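Local coordinates for sortase family protein (Streptococcus agalactiae, PDB 4D7W) that is a class C sortase, probably a cysteine transpeptidase that recognises sorting signals in pilin subunits and takes part in building the type 2b pilus of this bacterium, at residues Gly61-Ile66 / Ser96-Gly101. Sequence-based numbering, arbitrary orientation.
Sequences GNMGYI and SSLPIG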
ATOM      1  N   GLY A  61     -12.367  -5.435   3.670  1.00 37.59           N
ATOM      2  CA  GLY A  61     -11.381  -4.374   3.512  1.00 40.29           C
ATOM      3  C   GLY A  61     -10.102  -4.787   2.767  1.00 39.29           C
ATOM      4  O   GLY A  61      -9.209  -3.958   2.549  1.00 35.50           O
ATOM      5  N   ASN A  62     -10.017  -6.058   2.374  1.00 33.30           N
ATOM      6  CA  ASN A  62      -8.803  -6.631   1.783  1.00 30.07           C
ATOM      7  C   ASN A  62      -8.693  -6.217   0.313  1.00 33.40           C
ATOM      8  O   ASN A  62      -9.578  -6.522  -0.476  1.00 27.06           O
ATOM      9  CB  ASN A  62      -8.829  -8.159   1.931  1.00 29.94           C
ATOM     10  CG  ASN A  62      -7.548  -8.836   1.439  1.00 36.06           C
ATOM     11  OD1 ASN A  62      -6.660  -8.206   0.838  1.00 35.81           O
ATOM     12  ND2 ASN A  62      -7.458 -10.136   1.684  1.00 31.72           N
ATOM     13  N   MET A  63      -7.620  -5.499  -0.027  1.00 30.84           N
ATOM     14  CA  MET A  63      -7.421  -4.918  -1.364  1.00 30.04           C
ATOM     15  C   MET A  63      -6.574  -5.785  -2.270  1.00 31.62           C
ATOM     16  O   MET A  63      -6.431  -5.496  -3.466  1.00 35.92           O
ATOM     17  CB  MET A  63      -6.698  -3.570  -1.283  1.00 28.24           C
ATOM     18  CG  MET A  63      -7.472  -2.358  -0.926  1.00 38.96           C
ATOM     19  SD  MET A  63      -6.233  -1.036  -0.773  1.00 48.17           S
ATOM     20  CE  MET A  63      -7.296   0.225  -0.095  1.00 51.55           C
ATOM     21  N   GLY A  64      -5.940  -6.792  -1.683  1.00 31.59           N
ATOM     22  CA  GLY A  64      -4.902  -7.540  -2.367  1.00 31.20           C
ATOM     23  C   GLY A  64      -3.765  -7.847  -1.402  1.00 33.32           C
ATOM     24  O   GLY A  64      -3.976  -7.908  -0.205  1.00 31.55           O
ATOM     25  N   TYR A  65      -2.562  -8.057  -1.919  1.00 28.42           N
ATOM     26  CA  TYR A  65      -1.465  -8.457  -1.068  1.00 30.38           C
ATOM     27  C   TYR A  65      -0.139  -7.988  -1.629  1.00 32.44           C
ATOM     28  O   TYR A  65       0.012  -7.799  -2.840  1.00 31.63           O
ATOM     29  CB  TYR A  65      -1.453  -9.977  -0.865  1.00 28.11           C
ATOM     30  CG  TYR A  65      -1.309 -10.820  -2.115  1.00 33.91           C
ATOM     31  CD1 TYR A  65      -2.423 -11.185  -2.876  1.00 35.83           C
ATOM     32  CD2 TYR A  65      -0.061 -11.289  -2.517  1.00 36.67           C
ATOM     33  CE1 TYR A  65      -2.288 -11.978  -4.015  1.00 40.16           C
ATOM     34  CE2 TYR A  65       0.086 -12.079  -3.661  1.00 39.66           C
ATOM     35  CZ  TYR A  65      -1.029 -12.421  -4.401  1.00 45.82           C
ATOM     36  OH  TYR A  65      -0.877 -13.202  -5.536  1.00 50.31           O
ATOM     37  N   ILE A  66       0.817  -7.802  -0.726  1.00 32.58           N
ATOM     38  CA  ILE A  66       2.137  -7.319  -1.088  1.00 33.91           C
ATOM     39  C   ILE A  66       3.163  -8.436  -0.925  1.00 35.10           C
ATOM     40  O   ILE A  66       3.054  -9.267  -0.023  1.00 34.19           O
ATOM     41  CB  ILE A  66       2.548  -6.106  -0.236  1.00 32.92           C
ATOM     42  CG1 ILE A  66       3.901  -5.558  -0.695  1.00 34.20           C
ATOM     43  CG2 ILE A  66       2.567  -6.474   1.245  1.00 36.04           C
ATOM     44  CD1 ILE A  66       4.354  -4.349   0.103  1.00 38.07           C
ATOM     45  N   SER A  96      -3.890   8.474   0.867  1.00 28.56           N
ATOM     46  CA  SER A  96      -2.903   8.349  -0.206  1.00 28.84           C
ATOM     47  C   SER A  96      -3.509   7.660  -1.416  1.00 28.90           C
ATOM     48  O   SER A  96      -4.625   7.161  -1.357  1.00 27.57           O
ATOM     49  CB  SER A  96      -1.646   7.599   0.277  1.00 29.49           C
ATOM     50  OG  SER A  96      -1.896   6.244   0.632  1.00 26.15           O
ATOM     51  N   SER A  97      -2.791   7.662  -2.537  1.00 28.93           N
ATOM     52  CA  SER A  97      -3.311   7.047  -3.745  1.00 24.09           C
ATOM     53  C   SER A  97      -3.478   5.530  -3.556  1.00 28.10           C
ATOM     54  O   SER A  97      -2.699   4.904  -2.838  1.00 29.09           O
ATOM     55  CB  SER A  97      -2.383   7.328  -4.938  1.00 29.76           C
ATOM     56  OG  SER A  97      -2.022   8.702  -5.007  1.00 28.88           O
ATOM     57  N   LEU A  98      -4.493   4.944  -4.193  1.00 26.65           N
ATOM     58  CA  LEU A  98      -4.657   3.476  -4.211  1.00 26.75           C
ATOM     59  C   LEU A  98      -3.403   2.820  -4.786  1.00 29.27           C
ATOM     60  O   LEU A  98      -2.781   3.379  -5.682  1.00 28.12           O
ATOM     61  CB  LEU A  98      -5.896   3.061  -5.038  1.00 25.74           C
ATOM     62  CG  LEU A  98      -7.210   3.646  -4.528  1.00 26.72           C
ATOM     63  CD1 LEU A  98      -8.381   3.451  -5.525  1.00 26.29           C
ATOM     64  CD2 LEU A  98      -7.530   3.042  -3.157  1.00 26.52           C
ATOM     65  N   PRO A  99      -3.036   1.632  -4.274  1.00 25.23           N
ATOM     66  CA  PRO A  99      -1.795   0.947  -4.658  1.00 26.77           C
ATOM     67  C   PRO A  99      -1.763   0.367  -6.079  1.00 27.62           C
ATOM     68  O   PRO A  99      -0.941  -0.500  -6.339  1.00 32.89           O
ATOM     69  CB  PRO A  99      -1.685  -0.179  -3.616  1.00 26.66           C
ATOM     70  CG  PRO A  99      -3.094  -0.395  -3.151  1.00 26.41           C
ATOM     71  CD  PRO A  99      -3.690   0.978  -3.128  1.00 26.63           C
ATOM     72  N   ILE A 100      -2.625   0.825  -6.980  1.00 27.14           N
ATOM     73  CA  ILE A 100      -2.496   0.448  -8.394  1.00 25.86           C
ATOM     74  C   ILE A 100      -1.688   1.502  -9.165  1.00 26.96           C
ATOM     75  O   ILE A 100      -1.541   1.427 -10.382  1.00 31.96           O
ATOM     76  CB  ILE A 100      -3.857   0.275  -9.058  1.00 28.94           C
ATOM     77  CG1 ILE A 100      -4.663   1.579  -8.958  1.00 32.79           C
ATOM     78  CG2 ILE A 100      -4.608  -0.879  -8.408  1.00 27.05           C
ATOM     79  CD1 ILE A 100      -5.768   1.706 -10.005  1.00 32.41           C
ATOM     80  N   GLY A 101      -1.178   2.503  -8.459  1.00 31.04           N
ATOM     81  CA  GLY A 101      -0.380   3.532  -9.107  1.00 31.48           C
ATOM     82  C   GLY A 101      -1.145   4.303 -10.166  1.00 35.11           C
ATOM     83  O   GLY A 101      -2.368   4.462 -10.066  1.00 33.57           O
TER
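Met63 reaches from its strand to Leu98 and Pro99, and its side chain alone makes the contact from the 61-66 side. The thioether does the touching. SD lies 4.0 Å from Pro99 CG and also 4.0 Å from Pro99 CD, so the sulfur sits beside the CG-CD side of the proline ring. The terminal methyl goes on to the leucine, with CE 4.2 Å from Leu98 CD2. At chi1 -80° Met63 CG lies roughly opposite the carbonyl carbon and next to the backbone N. Beyond CG the chain is fully extended through SD and CE. This straight chain bridges two backbones that stay well apart, since Met63 CA and Pro99 CA are 8.8 Å from each other.

The methionine crosses both partners at about a right angle. The CB of Pro99 points toward the strand, and its CG and CD meet the sulfur. Leu98 starts off to the side, and its CD2 branch comes nearer, to the methionine methyl. No hydrogen bond joins the two segments. The contact is small and apolar, with 97 Å² buried in all, and its three residues lie in the protein interior.

Polar groups of the loop are held from other sides. Leu98 N is bonded to Asn31 OD1, and Gly101 O to Asn31 ND2, which ties this turn to helix 17-31. The contact joins the first strand of the sortase beta-barrel, 62-68, to the loop between strands 90-92 and 105-115. Backbone bonds from Met63 and Gly64 to Leu77 pair the strand with 73-79. Leu98 also packs on Ala27 and Tyr30 of helix 17-31, while Pro99 rests on Ile137 of strand 132-137.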